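Local coordinates for protein globin II, extracellular (PDB 1X9F) that probably binds oxygen reversibly at its haem iron as one of the globin subunits of the giant extracellular haemoglobin, or erythrocruorin, of the earthworm, at residues E27-F38 with T56-D66; L85-H96 with H136-H144. All coordinates share one frame; numbering follows the deposited sequence.

Contact 1. Residues E27-F38 with T56-D66; sequences EAFSQAIWRATF and TSHPAFIAHAD. Unlike the reference sequence in segment 56-66: Asp-66 (reference Glu). With CMO (carbon monoxide), chain P; HEM (protoporphyrin IX containing Fe), chain O.
Phe-61 turns its edge toward the face of the five-membered ring of Trp-34 in an offset edge-to-face pair, with planes at 83° and centroids 5.6 Å apart. Trp-34 CB lies in the plane of the Phe-61 ring, 3.7 Å from Phe-61 CZ, while His-64 meets the indole obliquely. Phe-38 approaches Phe-61 from the opposite direction and has Thr-56 CG2 at its edge and Trp-34 O over one face. The guanidinium of Arg-35 has Gln-31 CB over a face and grips Thr-56 side-on: Arg-35 NE at 2.8 Å and Arg-35 NH2 at 3.0 Å both donate to Thr-56 OG1. Thr-56 divides its branches between these neighbours, chi1 43° setting OG1 between its backbone N and carbonyl carbon for the arginine and leaving CG2 for Phe-38. Segments 27-38 and 59-66 cross at 90°, with Ser-30 CA and Ala-65 CA only 5.4 Å apart, and the small side chains make this closeness possible; Ala-65 CB also meets Trp-34 CD1 at 3.6 Å. At the far end, Glu-27 and Asp-66 also pack against a neighbouring Globin III chain. Trp-34 and His-64 belong to the carbon monoxide pocket, which Phe-48 and Val-68 complete. Two donors on one threonine oxygen thus limit its rotation and tie the turn before the globin E helix to the B helix, while the apolar rings line the ligand side.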
loop_
_atom_site.group_PDB
_atom_site.type_symbol
_atom_site.label_atom_id
_atom_site.label_comp_id
_atom_site.label_asym_id
_atom_site.label_seq_id
_atom_site.Cartn_x
_atom_site.Cartn_y
_atom_site.Cartn_z
ATOM N N GLU B 27 -23.656 27.075 11.580
ATOM C CA GLU B 27 -24.651 28.111 11.303
ATOM C C GLU B 27 -26.049 27.610 11.617
ATOM O O GLU B 27 -26.805 28.277 12.322
ATOM C CB GLU B 27 -24.617 28.559 9.836
ATOM C CG GLU B 27 -23.382 29.350 9.444
ATOM C CD GLU B 27 -23.470 29.820 8.009
ATOM O OE1 GLU B 27 -23.305 28.989 7.089
ATOM O OE2 GLU B 27 -23.708 31.022 7.798
ATOM N N ALA B 28 -26.379 26.430 11.090
ATOM C CA ALA B 28 -27.696 25.824 11.278
ATOM C C ALA B 28 -27.980 25.637 12.766
ATOM O O ALA B 28 -29.081 25.928 13.250
ATOM C CB ALA B 28 -27.771 24.486 10.540
ATOM N N PHE B 29 -26.958 25.167 13.472
ATOM C CA PHE B 29 -26.992 24.972 14.907
ATOM C C PHE B 29 -27.255 26.284 15.653
ATOM O O PHE B 29 -28.115 26.341 16.537
ATOM C CB PHE B 29 -25.667 24.359 15.334
ATOM C CG PHE B 29 -25.568 24.059 16.790
ATOM C CD1 PHE B 29 -26.327 23.045 17.362
ATOM C CD2 PHE B 29 -24.675 24.758 17.588
ATOM C CE1 PHE B 29 -26.215 22.750 18.719
ATOM C CE2 PHE B 29 -24.555 24.470 18.950
ATOM C CZ PHE B 29 -25.328 23.464 19.514
ATOM N N SER B 30 -26.514 27.328 15.287
ATOM C CA SER B 30 -26.710 28.661 15.837
ATOM C C SER B 30 -28.135 29.144 15.656
ATOM O O SER B 30 -28.703 29.751 16.562
ATOM C CB SER B 30 -25.781 29.656 15.146
ATOM O OG SER B 30 -24.431 29.427 15.515
ATOM N N GLN B 31 -28.701 28.889 14.477
ATOM C CA GLN B 31 -30.050 29.360 14.149
ATOM C C GLN B 31 -31.128 28.569 14.875
ATOM O O GLN B 31 -32.102 29.146 15.368
ATOM C CB GLN B 31 -30.309 29.289 12.645
ATOM C CG GLN B 31 -29.324 30.068 11.813
ATOM C CD GLN B 31 -29.625 29.960 10.338
ATOM O OE1 GLN B 31 -30.452 30.706 9.815
ATOM N NE2 GLN B 31 -28.955 29.033 9.660
ATOM N N ALA B 32 -30.951 27.249 14.918
ATOM C CA ALA B 32 -31.848 26.362 15.642
ATOM C C ALA B 32 -32.040 26.838 17.081
ATOM O O ALA B 32 -33.173 26.873 17.576
ATOM C CB ALA B 32 -31.320 24.943 15.608
ATOM N N ILE B 33 -30.953 27.240 17.743
ATOM C CA ILE B 33 -31.036 27.709 19.130
ATOM C C ILE B 33 -31.835 29.015 19.267
ATOM O O ILE B 33 -32.730 29.101 20.120
ATOM C CB ILE B 33 -29.630 27.815 19.791
ATOM C CG1 ILE B 33 -29.020 26.416 19.978
ATOM C CG2 ILE B 33 -29.729 28.519 21.150
ATOM C CD1 ILE B 33 -27.502 26.423 20.185
ATOM N N TRP B 34 -31.533 30.008 18.427
ATOM C CA TRP B 34 -32.263 31.286 18.450
ATOM C C TRP B 34 -33.739 31.183 18.067
ATOM O O TRP B 34 -34.583 31.853 18.676
ATOM C CB TRP B 34 -31.510 32.404 17.693
ATOM C CG TRP B 34 -30.461 32.937 18.584
ATOM C CD1 TRP B 34 -29.112 32.751 18.485
ATOM C CD2 TRP B 34 -30.678 33.650 19.799
ATOM N NE1 TRP B 34 -28.475 33.343 19.548
ATOM C CE2 TRP B 34 -29.419 33.900 20.372
ATOM C CE3 TRP B 34 -31.824 34.120 20.461
ATOM C CZ2 TRP B 34 -29.272 34.588 21.566
ATOM C CZ3 TRP B 34 -31.674 34.808 21.647
ATOM C CH2 TRP B 34 -30.411 35.038 22.186
ATOM N N ARG B 35 -34.056 30.327 17.101
ATOM C CA ARG B 35 -35.453 30.067 16.756
ATOM C C ARG B 35 -36.213 29.398 17.886
ATOM O O ARG B 35 -37.370 29.737 18.144
ATOM C CB ARG B 35 -35.551 29.205 15.507
ATOM C CG ARG B 35 -35.244 29.994 14.274
ATOM C CD ARG B 35 -34.993 29.146 13.078
ATOM N NE ARG B 35 -34.726 30.001 11.934
ATOM C CZ ARG B 35 -34.019 29.640 10.873
ATOM N NH1 ARG B 35 -33.489 28.424 10.794
ATOM N NH2 ARG B 35 -33.836 30.502 9.882
ATOM N N ALA B 36 -35.570 28.435 18.542
ATOM C CA ALA B 36 -36.172 27.775 19.687
ATOM C C ALA B 36 -36.388 28.783 20.816
ATOM O O ALA B 36 -37.412 28.733 21.497
ATOM C CB ALA B 36 -35.318 26.607 20.146
ATOM N N THR B 37 -35.436 29.698 21.003
ATOM C CA THR B 37 -35.577 30.764 21.997
ATOM C C THR B 37 -36.791 31.632 21.673
ATOM O O THR B 37 -37.663 31.828 22.523
ATOM C CB THR B 37 -34.299 31.639 22.063
ATOM O OG1 THR B 37 -33.171 30.825 22.414
ATOM C CG2 THR B 37 -34.378 32.641 23.218
ATOM N N PHE B 38 -36.837 32.143 20.440
ATOM C CA PHE B 38 -37.930 33.009 20.001
ATOM C C PHE B 38 -39.282 32.303 20.050
ATOM O O PHE B 38 -40.279 32.925 20.401
ATOM C CB PHE B 38 -37.695 33.584 18.594
ATOM C CG PHE B 38 -36.505 34.505 18.487
ATOM C CD1 PHE B 38 -35.828 34.631 17.280
ATOM C CD2 PHE B 38 -36.058 35.239 19.584
ATOM C CE1 PHE B 38 -34.734 35.474 17.164
ATOM C CE2 PHE B 38 -34.961 36.080 19.477
ATOM C CZ PHE B 38 -34.299 36.199 18.265
ATOM N N THR B 56 -34.137 35.384 10.785
ATOM C CA THR B 56 -33.044 34.553 11.308
ATOM C C THR B 56 -32.133 33.994 10.214
ATOM O O THR B 56 -31.125 33.347 10.504
ATOM C CB THR B 56 -33.590 33.405 12.192
ATOM O OG1 THR B 56 -34.744 32.821 11.571
ATOM C CG2 THR B 56 -34.134 33.947 13.520
ATOM N N SER B 57 -32.503 34.240 8.961
ATOM C CA SER B 57 -31.700 33.834 7.816
ATOM C C SER B 57 -30.798 34.968 7.375
ATOM O O SER B 57 -29.883 34.764 6.574
ATOM C CB SER B 57 -32.594 33.403 6.652
ATOM O OG SER B 57 -33.458 32.352 7.045
ATOM N N HIS B 58 -31.055 36.163 7.896
ATOM C CA HIS B 58 -30.259 37.307 7.518
ATOM C C HIS B 58 -28.797 37.079 7.932
ATOM O O HIS B 58 -28.541 36.551 9.016
ATOM C CB HIS B 58 -30.837 38.570 8.147
ATOM C CG HIS B 58 -30.292 39.821 7.553
ATOM N ND1 HIS B 58 -28.999 40.233 7.780
ATOM C CD2 HIS B 58 -30.836 40.728 6.709
ATOM C CE1 HIS B 58 -28.767 41.345 7.106
ATOM N NE2 HIS B 58 -29.873 41.676 6.459
ATOM N N PRO B 59 -27.844 37.446 7.072
ATOM C CA PRO B 59 -26.422 37.251 7.365
ATOM C C PRO B 59 -25.952 37.945 8.655
ATOM O O PRO B 59 -25.152 37.374 9.406
ATOM C CB PRO B 59 -25.724 37.846 6.137
ATOM C CG PRO B 59 -26.731 38.756 5.532
ATOM C CD PRO B 59 -28.043 38.075 5.745
ATOM N N ALA B 60 -26.456 39.152 8.908
ATOM C CA ALA B 60 -26.151 39.872 10.140
ATOM C C ALA B 60 -26.649 39.117 11.364
ATOM O O ALA B 60 -26.036 39.184 12.432
ATOM C CB ALA B 60 -26.743 41.268 10.103
ATOM N N PHE B 61 -27.759 38.404 11.216
ATOM C CA PHE B 61 -28.249 37.627 12.327
ATOM C C PHE B 61 -27.420 36.371 12.554
ATOM O O PHE B 61 -27.164 35.994 13.702
ATOM C CB PHE B 61 -29.716 37.251 12.179
ATOM C CG PHE B 61 -30.259 36.646 13.414
ATOM C CD1 PHE B 61 -30.626 37.463 14.482
ATOM C CD2 PHE B 61 -30.305 35.267 13.568
ATOM C CE1 PHE B 61 -31.089 36.921 15.668
ATOM C CE2 PHE B 61 -30.764 34.711 14.754
ATOM C CZ PHE B 61 -31.160 35.543 15.808
ATOM N N ILE B 62 -27.021 35.715 11.465
ATOM C CA ILE B 62 -26.174 34.534 11.566
ATOM C C ILE B 62 -24.911 34.916 12.316
ATOM O O ILE B 62 -24.503 34.221 13.248
ATOM C CB ILE B 62 -25.776 33.985 10.168
ATOM C CG1 ILE B 62 -26.998 33.705 9.286
ATOM C CG2 ILE B 62 -24.903 32.733 10.309
ATOM C CD1 ILE B 62 -27.878 32.607 9.784
ATOM N N ALA B 63 -24.293 36.016 11.888
ATOM C CA ALA B 63 -23.034 36.480 12.454
ATOM C C ALA B 63 -23.192 36.657 13.947
ATOM O O ALA B 63 -22.362 36.187 14.734
ATOM C CB ALA B 63 -22.607 37.789 11.805
ATOM N N HIS B 64 -24.284 37.314 14.320
ATOM C CA HIS B 64 -24.622 37.510 15.710
ATOM C C HIS B 64 -24.786 36.186 16.473
ATOM O O HIS B 64 -24.298 36.048 17.595
ATOM C CB HIS B 64 -25.889 38.349 15.840
ATOM C CG HIS B 64 -26.504 38.247 17.189
ATOM N ND1 HIS B 64 -25.960 38.865 18.294
ATOM C CD2 HIS B 64 -27.549 37.516 17.638
ATOM C CE1 HIS B 64 -26.676 38.557 19.359
ATOM N NE2 HIS B 64 -27.642 37.731 18.992
ATOM N N ALA B 65 -25.480 35.230 15.863
ATOM C CA ALA B 65 -25.745 33.953 16.509
ATOM C C ALA B 65 -24.468 33.123 16.625
ATOM O O ALA B 65 -24.239 32.491 17.657
ATOM C CB ALA B 65 -26.825 33.192 15.760
ATOM N N ASP B 66 -23.647 33.122 15.571
ATOM C CA ASP B 66 -22.311 32.511 15.623
ATOM C C ASP B 66 -21.488 33.176 16.740
ATOM O O ASP B 66 -20.736 32.505 17.453
ATOM C CB ASP B 66 -21.584 32.615 14.264
ATOM C CG ASP B 66 -21.741 31.355 13.387
ATOM O OD1 ASP B 66 -20.799 31.031 12.612
ATOM O OD2 ASP B 66 -22.763 30.634 13.397
HETATM C C CMO P . -27.007 36.704 22.668
HETATM O O CMO P . -27.841 36.624 21.728
HETATM C CHA HEM O . -24.758 40.065 22.338
HETATM C CHB HEM O . -23.301 35.973 24.571
HETATM C CHC HEM O . -27.831 35.255 26.270
HETATM C CHD HEM O . -29.235 39.489 24.235
HETATM C C1A HEM O . -23.943 38.911 22.750
HETATM C C2A HEM O . -22.622 38.803 22.320
HETATM C C3A HEM O . -22.132 37.581 22.957
HETATM C C4A HEM O . -23.322 37.159 23.725
HETATM C CMA HEM O . -20.773 36.935 22.856
HETATM C CAA HEM O . -21.868 39.689 21.362
HETATM C CBA HEM O . -21.069 40.784 22.040
HETATM C CGA HEM O . -20.484 41.615 20.922
HETATM O O1A HEM O . -19.481 41.186 20.306
HETATM O O2A HEM O . -21.035 42.701 20.647
HETATM C C1B HEM O . -24.465 35.403 25.243
HETATM C C2B HEM O . -24.360 34.196 25.899
HETATM C C3B HEM O . -25.622 34.033 26.365
HETATM C C4B HEM O . -26.407 35.097 25.983
HETATM C CMB HEM O . -23.164 33.293 26.062
HETATM C CAB HEM O . -25.924 32.939 27.063
HETATM C CBB HEM O . -26.110 31.839 27.766
HETATM C C1C HEM O . -28.648 36.378 25.794
HETATM C C2C HEM O . -30.004 36.401 26.058
HETATM C C3C HEM O . -30.400 37.590 25.492
HETATM C C4C HEM O . -29.267 38.180 24.925
HETATM C CMC HEM O . -30.793 35.359 26.813
HETATM C CAC HEM O . -31.795 38.106 25.505
HETATM C CBC HEM O . -32.775 37.342 24.998
HETATM C C1D HEM O . -28.077 40.059 23.513
HETATM C C2D HEM O . -28.195 41.221 22.754
HETATM C C3D HEM O . -26.955 41.419 22.193
HETATM C C4D HEM O . -26.162 40.285 22.706
HETATM C CMD HEM O . -29.424 42.083 22.586
HETATM C CAD HEM O . -26.499 42.544 21.298
HETATM C CBD HEM O . -27.043 42.384 19.888
HETATM C CGD HEM O . -26.481 43.521 19.073
HETATM O O1D HEM O . -25.245 43.600 18.900
HETATM O O2D HEM O . -27.278 44.354 18.602
HETATM N NA HEM O . -24.399 37.974 23.639
HETATM N NB HEM O . -25.686 35.993 25.269
HETATM N NC HEM O . -28.142 37.451 25.130
HETATM N ND HEM O . -26.862 39.452 23.502
HETATM FE FE HEM O . -26.254 37.760 24.444
#

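Contact 2. Residues L85-H96 with H136-H144; sequences LKEELDHLQVQH and HIEDGIKGH. With HEM (protoporphyrin IX containing Fe), chain O.
Helical segments 85-96 and 136-142 cross at -50° with their axes 7.7 Å apart, bringing Gln-93 CA within 4.1 Å of Ile-141 CA. Gln-93 CA makes a C-H...O contact with Ile-141 O at 3.3 Å. Leu-89 fits as a knob into a hole formed by His-136, Ile-137, Gly-140 and Ile-141, and a side chain on Gly-140 would run into its CD1. Ile-141 spreads over three neighbours: CG2 lies anti to the backbone N and CG1 beside it (chi1 -61°), which sends CG2 over a face of the His-96 ring, 3.9 Å from the centroid in a CH-pi contact, whereas CG1 meets Leu-92 CB and Ile-141 CD1 reaches the haem vinyl carbon CAB at 3.8 Å. Cut back to an alanine, Ile-141 would lose the methyl over the imidazole and is likely to leave a gap between Leu-92 and the vinyl group. The histidine ring is also fixed from within its own helix, since His-96 ND1 donates nearly straight (172°) to Leu-92 O at 2.8 Å, from above the carbonyl plane. On the other side of the ring, His-96 NE2 binds the haem iron, FE, at 2.1 Å. A coordinating histidine tethered to its own helix and backed by the last helix is the proximal site of the globin fold, where the F and H helices meet.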
loop_
_atom_site.group_PDB
_atom_site.type_symbol
_atom_site.label_atom_id
_atom_site.label_comp_id
_atom_site.label_asym_id
_atom_site.label_seq_id
_atom_site.Cartn_x
_atom_site.Cartn_y
_atom_site.Cartn_z
ATOM N N LEU B 85 -12.951 31.313 33.438
ATOM C CA LEU B 85 -14.391 31.348 33.189
ATOM C C LEU B 85 -15.002 32.628 33.727
ATOM O O LEU B 85 -15.774 33.295 33.037
ATOM C CB LEU B 85 -15.083 30.136 33.818
ATOM C CG LEU B 85 -16.612 30.081 33.774
ATOM C CD1 LEU B 85 -17.132 30.025 32.345
ATOM C CD2 LEU B 85 -17.143 28.912 34.592
ATOM N N LYS B 86 -14.631 32.958 34.965
ATOM C CA LYS B 86 -15.114 34.147 35.649
ATOM C C LYS B 86 -14.789 35.386 34.828
ATOM O O LYS B 86 -15.627 36.277 34.678
ATOM C CB LYS B 86 -14.476 34.243 37.041
ATOM C CG LYS B 86 -15.010 35.367 37.930
ATOM C CD LYS B 86 -16.289 34.960 38.668
ATOM C CE LYS B 86 -16.707 36.029 39.698
ATOM N NZ LYS B 86 -16.983 37.373 39.017
ATOM N N GLU B 87 -13.577 35.428 34.289
ATOM C CA GLU B 87 -13.125 36.582 33.530
ATOM C C GLU B 87 -13.932 36.697 32.238
ATOM O O GLU B 87 -14.368 37.795 31.875
ATOM C CB GLU B 87 -11.622 36.483 33.263
ATOM C CG GLU B 87 -10.833 37.747 33.615
ATOM C CD GLU B 87 -11.155 38.291 35.002
ATOM O OE1 GLU B 87 -10.901 37.593 36.014
ATOM O OE2 GLU B 87 -11.661 39.433 35.078
ATOM N N GLU B 88 -14.150 35.569 31.562
ATOM C CA GLU B 88 -15.022 35.552 30.390
ATOM C C GLU B 88 -16.447 35.942 30.773
ATOM O O GLU B 88 -17.061 36.786 30.115
ATOM C CB GLU B 88 -15.009 34.197 29.678
ATOM C CG GLU B 88 -16.036 34.080 28.551
ATOM C CD GLU B 88 -15.823 35.073 27.410
ATOM O OE1 GLU B 88 -14.741 35.698 27.319
ATOM O OE2 GLU B 88 -16.749 35.228 26.587
ATOM N N LEU B 89 -16.962 35.344 31.843
ATOM C CA LEU B 89 -18.322 35.653 32.283
ATOM C C LEU B 89 -18.537 37.129 32.616
ATOM O O LEU B 89 -19.607 37.671 32.327
ATOM C CB LEU B 89 -18.745 34.757 33.445
ATOM C CG LEU B 89 -18.885 33.280 33.063
ATOM C CD1 LEU B 89 -19.475 32.489 34.220
ATOM C CD2 LEU B 89 -19.719 33.075 31.786
ATOM N N ASP B 90 -17.521 37.765 33.212
ATOM C CA ASP B 90 -17.543 39.201 33.527
ATOM C C ASP B 90 -17.579 40.031 32.262
ATOM O O ASP B 90 -18.313 41.013 32.186
ATOM C CB ASP B 90 -16.309 39.620 34.340
ATOM C CG ASP B 90 -16.364 39.162 35.793
ATOM O OD1 ASP B 90 -17.444 38.742 36.269
ATOM O OD2 ASP B 90 -15.362 39.195 36.545
ATOM N N HIS B 91 -16.765 39.642 31.282
ATOM C CA HIS B 91 -16.729 40.314 29.986
ATOM C C HIS B 91 -18.117 40.304 29.350
ATOM O O HIS B 91 -18.601 41.339 28.878
ATOM C CB HIS B 91 -15.715 39.644 29.058
ATOM C CG HIS B 91 -15.488 40.381 27.774
ATOM N ND1 HIS B 91 -14.651 41.472 27.681
ATOM C CD2 HIS B 91 -15.970 40.170 26.526
ATOM C CE1 HIS B 91 -14.640 41.912 26.436
ATOM N NE2 HIS B 91 -15.432 41.139 25.714
ATOM N N LEU B 92 -18.756 39.134 29.368
ATOM C CA LEU B 92 -20.093 38.952 28.807
ATOM C C LEU B 92 -21.141 39.731 29.592
ATOM O O LEU B 92 -22.032 40.354 29.004
ATOM C CB LEU B 92 -20.467 37.464 28.775
ATOM C CG LEU B 92 -19.678 36.526 27.858
ATOM C CD1 LEU B 92 -20.046 35.074 28.129
ATOM C CD2 LEU B 92 -19.902 36.873 26.392
ATOM N N GLN B 93 -21.026 39.687 30.918
ATOM C CA GLN B 93 -21.934 40.411 31.798
ATOM C C GLN B 93 -21.895 41.902 31.520
ATOM O O GLN B 93 -22.936 42.557 31.528
ATOM C CB GLN B 93 -21.599 40.156 33.266
ATOM C CG GLN B 93 -22.379 41.042 34.228
ATOM C CD GLN B 93 -21.765 41.078 35.604
ATOM O OE1 GLN B 93 -20.618 41.499 35.777
ATOM N NE2 GLN B 93 -22.527 40.643 36.598
ATOM N N VAL B 94 -20.702 42.438 31.282
ATOM C CA VAL B 94 -20.572 43.848 30.921
ATOM C C VAL B 94 -21.313 44.128 29.609
ATOM O O VAL B 94 -21.956 45.167 29.465
ATOM C CB VAL B 94 -19.080 44.307 30.863
ATOM C CG1 VAL B 94 -18.931 45.658 30.161
ATOM C CG2 VAL B 94 -18.481 44.365 32.263
ATOM N N GLN B 95 -21.243 43.196 28.666
ATOM C CA GLN B 95 -21.918 43.364 27.383
ATOM C C GLN B 95 -23.439 43.242 27.472
ATOM O O GLN B 95 -24.141 43.704 26.574
ATOM C CB GLN B 95 -21.368 42.390 26.347
ATOM C CG GLN B 95 -19.972 42.735 25.880
ATOM C CD GLN B 95 -19.319 41.627 25.081
ATOM O OE1 GLN B 95 -19.615 40.436 25.271
ATOM N NE2 GLN B 95 -18.413 42.008 24.189
ATOM N N HIS B 96 -23.949 42.635 28.546
ATOM C CA HIS B 96 -25.406 42.467 28.718
ATOM C C HIS B 96 -26.073 43.414 29.728
ATOM O O HIS B 96 -27.274 43.686 29.616
ATOM C CB HIS B 96 -25.758 41.018 29.059
ATOM C CG HIS B 96 -25.565 40.076 27.917
ATOM N ND1 HIS B 96 -24.328 39.570 27.584
ATOM C CD2 HIS B 96 -26.436 39.576 27.009
ATOM C CE1 HIS B 96 -24.447 38.787 26.527
ATOM N NE2 HIS B 96 -25.715 38.776 26.159
ATOM N N HIS B 136 -25.034 27.770 35.540
ATOM C CA HIS B 136 -23.808 28.313 36.090
ATOM C C HIS B 136 -23.238 29.402 35.196
ATOM O O HIS B 136 -22.725 30.408 35.686
ATOM C CB HIS B 136 -22.760 27.222 36.283
ATOM C CG HIS B 136 -21.503 27.728 36.909
ATOM N ND1 HIS B 136 -21.512 28.464 38.074
ATOM C CD2 HIS B 136 -20.207 27.633 36.532
ATOM C CE1 HIS B 136 -20.275 28.798 38.391
ATOM N NE2 HIS B 136 -19.463 28.299 37.476
ATOM N N ILE B 137 -23.327 29.195 33.887
ATOM C CA ILE B 137 -22.767 30.144 32.935
ATOM C C ILE B 137 -23.619 31.412 32.884
ATOM O O ILE B 137 -23.090 32.528 32.891
ATOM C CB ILE B 137 -22.589 29.477 31.546
ATOM C CG1 ILE B 137 -21.382 28.530 31.575
ATOM C CG2 ILE B 137 -22.418 30.526 30.447
ATOM C CD1 ILE B 137 -21.388 27.462 30.490
ATOM N N GLU B 138 -24.937 31.228 32.863
ATOM C CA GLU B 138 -25.866 32.349 32.831
ATOM C C GLU B 138 -25.856 33.186 34.118
ATOM O O GLU B 138 -26.036 34.404 34.053
ATOM C CB GLU B 138 -27.278 31.876 32.468
ATOM C CG GLU B 138 -27.411 31.410 31.021
ATOM C CD GLU B 138 -28.813 30.953 30.657
ATOM O OE1 GLU B 138 -29.238 31.221 29.511
ATOM O OE2 GLU B 138 -29.488 30.326 31.505
ATOM N N ASP B 139 -25.631 32.554 35.270
ATOM C CA ASP B 139 -25.499 33.305 36.526
ATOM C C ASP B 139 -24.415 34.374 36.427
ATOM O O ASP B 139 -24.549 35.450 37.009
ATOM C CB ASP B 139 -25.193 32.380 37.713
ATOM C CG ASP B 139 -26.416 31.618 38.196
ATOM O OD1 ASP B 139 -27.558 32.049 37.918
ATOM O OD2 ASP B 139 -26.327 30.572 38.874
ATOM N N GLY B 140 -23.344 34.066 35.699
ATOM C CA GLY B 140 -22.239 34.998 35.514
ATOM C C GLY B 140 -22.505 36.097 34.496
ATOM O O GLY B 140 -21.825 37.123 34.509
ATOM N N ILE B 141 -23.476 35.892 33.609
ATOM C CA ILE B 141 -23.793 36.899 32.592
ATOM C C ILE B 141 -24.833 37.874 33.143
ATOM O O ILE B 141 -24.767 39.087 32.913
ATOM C CB ILE B 141 -24.278 36.227 31.276
ATOM C CG1 ILE B 141 -23.182 35.315 30.704
ATOM C CG2 ILE B 141 -24.691 37.282 30.239
ATOM C CD1 ILE B 141 -23.708 34.161 29.848
ATOM N N LYS B 142 -25.787 37.319 33.878
ATOM C CA LYS B 142 -26.792 38.102 34.562
ATOM C C LYS B 142 -26.135 38.900 35.680
ATOM O O LYS B 142 -26.418 40.086 35.858
ATOM C CB LYS B 142 -27.866 37.177 35.142
ATOM C CG LYS B 142 -28.614 36.401 34.061
ATOM C CD LYS B 142 -29.937 35.850 34.576
ATOM C CE LYS B 142 -29.738 34.673 35.534
ATOM N NZ LYS B 142 -31.038 33.978 35.779
ATOM N N GLY B 143 -25.235 38.242 36.415
ATOM C CA GLY B 143 -24.689 38.787 37.660
ATOM C C GLY B 143 -25.604 38.527 38.845
ATOM O O GLY B 143 -25.249 38.815 39.994
ATOM N N HIS B 144 -26.789 37.986 38.553
ATOM C CA HIS B 144 -27.802 37.684 39.562
ATOM C C HIS B 144 -27.593 36.272 40.099
ATOM O O HIS B 144 -26.920 35.435 39.464
ATOM C CB HIS B 144 -29.227 37.781 38.982
ATOM C CG HIS B 144 -29.664 39.170 38.613
ATOM N ND1 HIS B 144 -29.566 40.247 39.470
ATOM C CD2 HIS B 144 -30.249 39.643 37.486
ATOM C CE1 HIS B 144 -30.047 41.326 38.878
ATOM N NE2 HIS B 144 -30.469 40.986 37.673
HETATM C CHA HEM O . -24.758 40.065 22.338
HETATM C CHB HEM O . -23.301 35.973 24.571
HETATM C CHC HEM O . -27.831 35.255 26.270
HETATM C CHD HEM O . -29.235 39.489 24.235
HETATM C C1A HEM O . -23.943 38.911 22.750
HETATM C C2A HEM O . -22.622 38.803 22.320
HETATM C C3A HEM O . -22.132 37.581 22.957
HETATM C C4A HEM O . -23.322 37.159 23.725
HETATM C CMA HEM O . -20.773 36.935 22.856
HETATM C CAA HEM O . -21.868 39.689 21.362
HETATM C CBA HEM O . -21.069 40.784 22.040
HETATM C CGA HEM O . -20.484 41.615 20.922
HETATM O O1A HEM O . -19.481 41.186 20.306
HETATM O O2A HEM O . -21.035 42.701 20.647
HETATM C C1B HEM O . -24.465 35.403 25.243
HETATM C C2B HEM O . -24.360 34.196 25.899
HETATM C C3B HEM O . -25.622 34.033 26.365
HETATM C C4B HEM O . -26.407 35.097 25.983
HETATM C CMB HEM O . -23.164 33.293 26.062
HETATM C CAB HEM O . -25.924 32.939 27.063
HETATM C CBB HEM O . -26.110 31.839 27.766
HETATM C C1C HEM O . -28.648 36.378 25.794
HETATM C C2C HEM O . -30.004 36.401 26.058
HETATM C C3C HEM O . -30.400 37.590 25.492
HETATM C C4C HEM O . -29.267 38.180 24.925
HETATM C CMC HEM O . -30.793 35.359 26.813
HETATM C CAC HEM O . -31.795 38.106 25.505
HETATM C CBC HEM O . -32.775 37.342 24.998
HETATM C C1D HEM O . -28.077 40.059 23.513
HETATM C C2D HEM O . -28.195 41.221 22.754
HETATM C C3D HEM O . -26.955 41.419 22.193
HETATM C C4D HEM O . -26.162 40.285 22.706
HETATM C CMD HEM O . -29.424 42.083 22.586
HETATM C CAD HEM O . -26.499 42.544 21.298
HETATM C CBD HEM O . -27.043 42.384 19.888
HETATM C CGD HEM O . -26.481 43.521 19.073
HETATM O O1D HEM O . -25.245 43.600 18.900
HETATM O O2D HEM O . -27.278 44.354 18.602
HETATM N NA HEM O . -24.399 37.974 23.639
HETATM N NB HEM O . -25.686 35.993 25.269
HETATM N NC HEM O . -28.142 37.451 25.130
HETATM N ND HEM O . -26.862 39.452 23.502
HETATM FE FE HEM O . -26.254 37.760 24.444
#

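Helix 59-77 and helix 82-96 follow each other in the chain, and contacts 1 and 2 place them on the distal and proximal sides of one haem, with no direct touch between the contacts. Contact 1 is the more buried, yet it holds the side-chain hydrogen bonding between segments, at the outer end of an aromatic cluster. Contact 2 is only partly buried, and its helices meet through one leucine knob, further aliphatic contacts and a glycine; the His-96 to Leu-92 hydrogen bond lies within helix 82-96. The comparison illustrates how one haem is bordered by two unlike helix pairs: 27-38 with 56-66 places Trp-34 and His-64 in the pocket of the gas ligand, whereas 85-96 with 136-144 fixes the iron's protein ligand.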